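Local coordinates for protein DNA fragmentation factor 40 KDA subunit (Mus musculus, PDB 1V0D) that cuts DNA as a caspase-activated endonuclease, fragmenting the genome and driving chromatin condensation during apoptosis, at the interface of chains A and B. Residues are numbered along the deposited sequence; one frame, centred on the assembly and turned at random. Chains: chain A/B, DNA fragmentation factor 40 KDA subunit.

Contact 1: the interface of chains A and B. Residues chain A 95, 106, 109, 121-122, 125; chain B 88, 91-92.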
loop_
_atom_site.group_PDB
_atom_site.type_symbol
_atom_site.label_atom_id
_atom_site.label_comp_id
_atom_site.label_asym_id
_atom_site.label_seq_id
_atom_site.Cartn_x
_atom_site.Cartn_y
_atom_site.Cartn_z
ATOM N N PHE A 95 -26.665 5.096 8.927
ATOM C CA PHE A 95 -25.296 4.584 8.919
ATOM C C PHE A 95 -24.184 5.622 8.923
ATOM O O PHE A 95 -23.007 5.259 8.930
ATOM C CB PHE A 95 -25.090 3.668 7.712
ATOM C CG PHE A 95 -25.567 2.264 7.924
ATOM C CD1 PHE A 95 -26.428 1.664 7.009
ATOM C CD2 PHE A 95 -25.135 1.529 9.023
ATOM C CE1 PHE A 95 -26.853 0.349 7.183
ATOM C CE2 PHE A 95 -25.552 0.215 9.207
ATOM C CZ PHE A 95 -26.414 -0.377 8.285
ATOM N N ALA A 106 -23.908 -3.778 14.878
ATOM C CA ALA A 106 -23.157 -4.317 13.751
ATOM C C ALA A 106 -22.093 -5.293 14.232
ATOM O O ALA A 106 -21.843 -6.318 13.594
ATOM C CB ALA A 106 -22.507 -3.189 12.969
ATOM N N GLN A 109 -23.556 -8.758 14.771
ATOM C CA GLN A 109 -23.768 -9.507 13.542
ATOM C C GLN A 109 -22.447 -10.014 12.978
ATOM O O GLN A 109 -22.421 -10.994 12.237
ATOM C CB GLN A 109 -24.483 -8.652 12.506
ATOM C CG GLN A 109 -25.940 -8.429 12.816
ATOM C CD GLN A 109 -26.735 -8.091 11.576
ATOM O OE1 GLN A 109 -26.486 -7.079 10.923
ATOM N NE2 GLN A 109 -27.695 -8.945 11.235
ATOM N N LEU A 121 -19.176 -6.034 3.872
ATOM C CA LEU A 121 -19.973 -4.826 4.024
ATOM C C LEU A 121 -20.127 -4.444 5.492
ATOM O O LEU A 121 -20.002 -3.275 5.871
ATOM C CB LEU A 121 -21.352 -5.052 3.409
ATOM C CG LEU A 121 -22.044 -3.854 2.761
ATOM C CD1 LEU A 121 -23.325 -4.334 2.120
ATOM C CD2 LEU A 121 -22.321 -2.771 3.789
ATOM N N LEU A 122 -20.395 -5.446 6.318
ATOM C CA LEU A 122 -20.583 -5.241 7.743
ATOM C C LEU A 122 -19.297 -4.763 8.402
ATOM O O LEU A 122 -19.312 -3.852 9.231
ATOM C CB LEU A 122 -21.043 -6.547 8.388
ATOM C CG LEU A 122 -21.933 -6.396 9.621
ATOM C CD1 LEU A 122 -23.142 -5.553 9.244
ATOM C CD2 LEU A 122 -22.369 -7.761 10.128
ATOM N N LEU A 125 -18.769 -1.215 7.220
ATOM C CA LEU A 125 -19.672 -0.292 7.893
ATOM C C LEU A 125 -19.189 0.036 9.290
ATOM O O LEU A 125 -19.169 1.195 9.690
ATOM C CB LEU A 125 -21.080 -0.876 7.954
ATOM C CG LEU A 125 -21.853 -0.649 6.655
ATOM C CD1 LEU A 125 -23.181 -1.395 6.682
ATOM C CD2 LEU A 125 -22.071 0.853 6.477
ATOM N N ILE B 88 -30.673 -2.672 10.408
ATOM C CA ILE B 88 -29.590 -3.044 9.503
ATOM C C ILE B 88 -29.818 -4.251 8.588
ATOM O O ILE B 88 -29.526 -4.183 7.395
ATOM C CB ILE B 88 -28.287 -3.254 10.310
ATOM C CG1 ILE B 88 -27.205 -3.871 9.424
ATOM C CG2 ILE B 88 -28.571 -4.110 11.530
ATOM C CD1 ILE B 88 -25.879 -4.035 10.127
ATOM N N PHE B 91 -31.056 -3.443 5.537
ATOM C CA PHE B 91 -30.103 -2.637 4.787
ATOM C C PHE B 91 -29.077 -3.503 4.062
ATOM O O PHE B 91 -28.929 -3.405 2.843
ATOM C CB PHE B 91 -29.416 -1.654 5.739
ATOM C CG PHE B 91 -30.378 -0.719 6.431
ATOM C CD1 PHE B 91 -31.438 -1.219 7.187
ATOM C CD2 PHE B 91 -30.241 0.662 6.304
ATOM C CE1 PHE B 91 -32.349 -0.362 7.802
ATOM C CE2 PHE B 91 -31.148 1.531 6.917
ATOM C CZ PHE B 91 -32.204 1.016 7.668
ATOM N N LEU B 92 -28.373 -4.352 4.807
ATOM C CA LEU B 92 -27.380 -5.242 4.212
ATOM C C LEU B 92 -28.100 -6.139 3.214
ATOM O O LEU B 92 -27.483 -6.740 2.336
ATOM C CB LEU B 92 -26.732 -6.124 5.283
ATOM C CG LEU B 92 -25.964 -5.489 6.444
ATOM C CD1 LEU B 92 -25.621 -6.571 7.452
ATOM C CD2 LEU B 92 -24.701 -4.808 5.939
#
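A:Phe95 turns an edge of its ring toward B:Phe91 and B:Ile88 at an apolar helical interface between two copies of the nuclease. The two phenyl planes stand at 89°, edge to face, with ring centres 5.5 Å apart. The rim carbon CE1 of A:Phe95 comes 3.5 Å from CD2 of B:Phe91, while its tip, CZ, lies 3.8 Å from CG1 of B:Ile88. A:Leu125 of the same chain backs one face of the A:Phe95 ring, its CD1 methyl 3.7 Å above the plane and offset toward the rim, which probably limits how the ring can turn. An alanine in place of A:Phe95 would probably leave a gap beside B:Phe91 and B:Ile88 and set the B:Phe91 ring freer to turn.

The dense part centres on B:Leu92. Its two methyls splay apart: CD1 goes to A:Leu122, while CD2 packs 3.8 Å from CD2 of A:Leu121 and also reaches CD1 of A:Leu125. A forked leucine suits this place because its two methyls can reach several side chains of helix 116-129 at once. B:Ile88 is drawn out straight, CG1 anti to the backbone N (chi1 170°), which carries its CD1 up against CD1 of A:Leu122, the two side chains crossing at about a right angle.

Toward helix 103-111 the contact is looser at A:Ala106, which is too short to close in, its CB staying 4.5 Å from CD1 of B:Ile88. Near it the longer, polar A:Gln109 slides past B:Ile88 and B:Leu92 in the opposite direction, laying its amide oxygen OE1 close against their methyls; no hydrogen bond to chain B is seen for it within this patch. Shape and hydrophobicity rather than polar pairing therefore hold this patch. Repeated by the two-fold axis, it is likely to contribute to binding two subunits into the dimeric nuclease.

Contact 2: the interface of chains A and B. Residues chain A 117, 119-120, 123-124; chain B 128, 226, 241, 243.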
loop_
_atom_site.group_PDB
_atom_site.type_symbol
_atom_site.label_atom_id
_atom_site.label_comp_id
_atom_site.label_asym_id
_atom_site.label_seq_id
_atom_site.Cartn_x
_atom_site.Cartn_y
_atom_site.Cartn_z
ATOM N N LEU A 117 -19.465 -11.899 1.668
ATOM C CA LEU A 117 -19.854 -10.566 1.206
ATOM C C LEU A 117 -20.536 -9.745 2.290
ATOM O O LEU A 117 -20.170 -8.598 2.521
ATOM C CB LEU A 117 -20.789 -10.669 0.005
ATOM C CG LEU A 117 -20.162 -10.611 -1.386
ATOM C CD1 LEU A 117 -21.191 -11.034 -2.420
ATOM C CD2 LEU A 117 -19.662 -9.199 -1.669
ATOM N N GLN A 119 -20.363 -10.171 5.399
ATOM C CA GLN A 119 -19.380 -9.949 6.448
ATOM C C GLN A 119 -18.525 -8.746 6.075
ATOM O O GLN A 119 -18.184 -7.923 6.924
ATOM C CB GLN A 119 -18.500 -11.189 6.597
ATOM C CG GLN A 119 -17.397 -11.070 7.637
ATOM C CD GLN A 119 -16.394 -12.218 7.552
ATOM O OE1 GLN A 119 -16.764 -13.399 7.637
ATOM N NE2 GLN A 119 -15.116 -11.875 7.381
ATOM N N LYS A 120 -18.189 -8.660 4.790
ATOM C CA LYS A 120 -17.370 -7.576 4.246
ATOM C C LYS A 120 -18.048 -6.250 4.539
ATOM O O LYS A 120 -17.570 -5.457 5.350
ATOM C CB LYS A 120 -17.231 -7.751 2.734
ATOM C CG LYS A 120 -15.849 -7.526 2.203
ATOM C CD LYS A 120 -15.394 -6.120 2.455
ATOM C CE LYS A 120 -13.999 -5.897 1.901
ATOM N NZ LYS A 120 -13.532 -4.517 2.170
ATOM N N ALA A 123 -18.179 -5.382 8.038
ATOM C CA ALA A 123 -16.894 -4.998 8.607
ATOM C C ALA A 123 -16.593 -3.571 8.173
ATOM O O ALA A 123 -16.135 -2.748 8.971
ATOM C CB ALA A 123 -15.805 -5.933 8.124
ATOM N N ASP A 124 -16.863 -3.286 6.902
ATOM C CA ASP A 124 -16.630 -1.963 6.357
ATOM C C ASP A 124 -17.480 -0.924 7.067
ATOM O O ASP A 124 -16.975 0.125 7.476
ATOM C CB ASP A 124 -16.930 -1.946 4.862
ATOM C CG ASP A 124 -15.911 -2.735 4.054
ATOM O OD1 ASP A 124 -14.704 -2.691 4.399
ATOM O OD2 ASP A 124 -16.313 -3.387 3.063
ATOM N N HIS B 128 -18.483 -1.620 -3.344
ATOM C CA HIS B 128 -18.945 -2.897 -2.824
ATOM C C HIS B 128 -19.886 -3.625 -3.768
ATOM O O HIS B 128 -19.814 -4.847 -3.903
ATOM C CB HIS B 128 -19.636 -2.678 -1.483
ATOM C CG HIS B 128 -20.034 -3.943 -0.796
ATOM N ND1 HIS B 128 -21.005 -4.786 -1.291
ATOM C CD2 HIS B 128 -19.596 -4.508 0.355
ATOM C CE1 HIS B 128 -21.149 -5.816 -0.475
ATOM N NE2 HIS B 128 -20.305 -5.671 0.531
ATOM N N TRP B 226 -12.100 -15.462 -1.675
ATOM C CA TRP B 226 -12.078 -14.661 -0.447
ATOM C C TRP B 226 -10.914 -14.942 0.515
ATOM O O TRP B 226 -10.764 -16.065 1.009
ATOM C CB TRP B 226 -13.386 -14.830 0.325
ATOM C CG TRP B 226 -14.529 -14.051 -0.241
ATOM C CD1 TRP B 226 -15.503 -14.506 -1.086
ATOM C CD2 TRP B 226 -14.801 -12.666 -0.022
ATOM N NE1 TRP B 226 -16.366 -13.487 -1.406
ATOM C CE2 TRP B 226 -15.959 -12.344 -0.767
ATOM C CE3 TRP B 226 -14.176 -11.661 0.729
ATOM C CZ2 TRP B 226 -16.509 -11.054 -0.782
ATOM C CZ3 TRP B 226 -14.721 -10.381 0.714
ATOM C CH2 TRP B 226 -15.877 -10.090 -0.037
ATOM N N LYS B 241 -11.288 -8.292 11.578
ATOM C CA LYS B 241 -11.917 -9.225 10.649
ATOM C C LYS B 241 -11.862 -8.755 9.200
ATOM O O LYS B 241 -12.878 -8.716 8.505
ATOM C CB LYS B 241 -13.362 -9.474 11.061
ATOM C CG LYS B 241 -13.472 -10.176 12.389
ATOM C CD LYS B 241 -14.873 -10.703 12.594
ATOM C CE LYS B 241 -14.987 -11.473 13.892
ATOM N NZ LYS B 241 -16.387 -11.957 14.082
ATOM N N SER B 243 -11.181 -8.810 5.277
ATOM C CA SER B 243 -11.288 -9.807 4.220
ATOM C C SER B 243 -11.152 -9.058 2.902
ATOM O O SER B 243 -11.131 -7.830 2.876
ATOM C CB SER B 243 -12.619 -10.563 4.284
ATOM O OG SER B 243 -13.719 -9.763 3.894
#
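The side-chain amino nitrogen NZ of A:Lys120 is gripped by both carboxylate oxygens of A:Asp124, lying 3.1 Å from OD1 and 3.1 Å from OD2, each oxygen offering its syn lone pair. This is an i to i+4 salt bridge along helix 116-129, at an interface between that helix and the partner's nuclease region, in the CAD/DFF40 family. The lysine chain bends at chi2 (-62°), and its long aliphatic part serves as the apolar surface while its charge is probably balanced by A:Asp124 of the same helix.

CG of A:Lys120 meets the rim of the B:Trp226 indole at CH2 and CZ3, 3.4 Å from CH2, coming in close to edge-on and a little out of the ring plane. Further along, CE passes 3.6 Å from the backbone O of B:Ser243, whose short side chain lets OG lie beside the same CG.

A:Leu117 extends the apolar strip. Its CG lies 3.7 Å from CZ2 of B:Trp226, and its CD2 methyl comes in plane at the indole's edge and also nears CE1 of B:His128. The imidazole NE2 of B:His128 points edge-on toward the backbone O of A:Leu117 at 3.5 Å, too far to count as a hydrogen bond. A:Gln119, extended with CG anti to the backbone N (chi1 178°), brings its amide NE2 to 4.0 Å from O of B:Lys241, a looser approach.

The C-alpha centres of contact 1 and contact 2 lie about 10 Å apart, and helix 116-129 of chain A serves both. Residues 121, 122 and 125 belong to contact 1, where the partner's helix 88-94 packs; residues 117, 119, 120, 123 and 124 belong to contact 2. That second surface meets B:His128, from the partner's own copy of the helix, and segments close in sequence to the zinc ligands B:Cys229, B:Cys238 and B:His242. One helix thus appears to join the helical dimer contact to the partner's metal-bound nuclease region, and may bear on how the two catalytic units are held relative to each other.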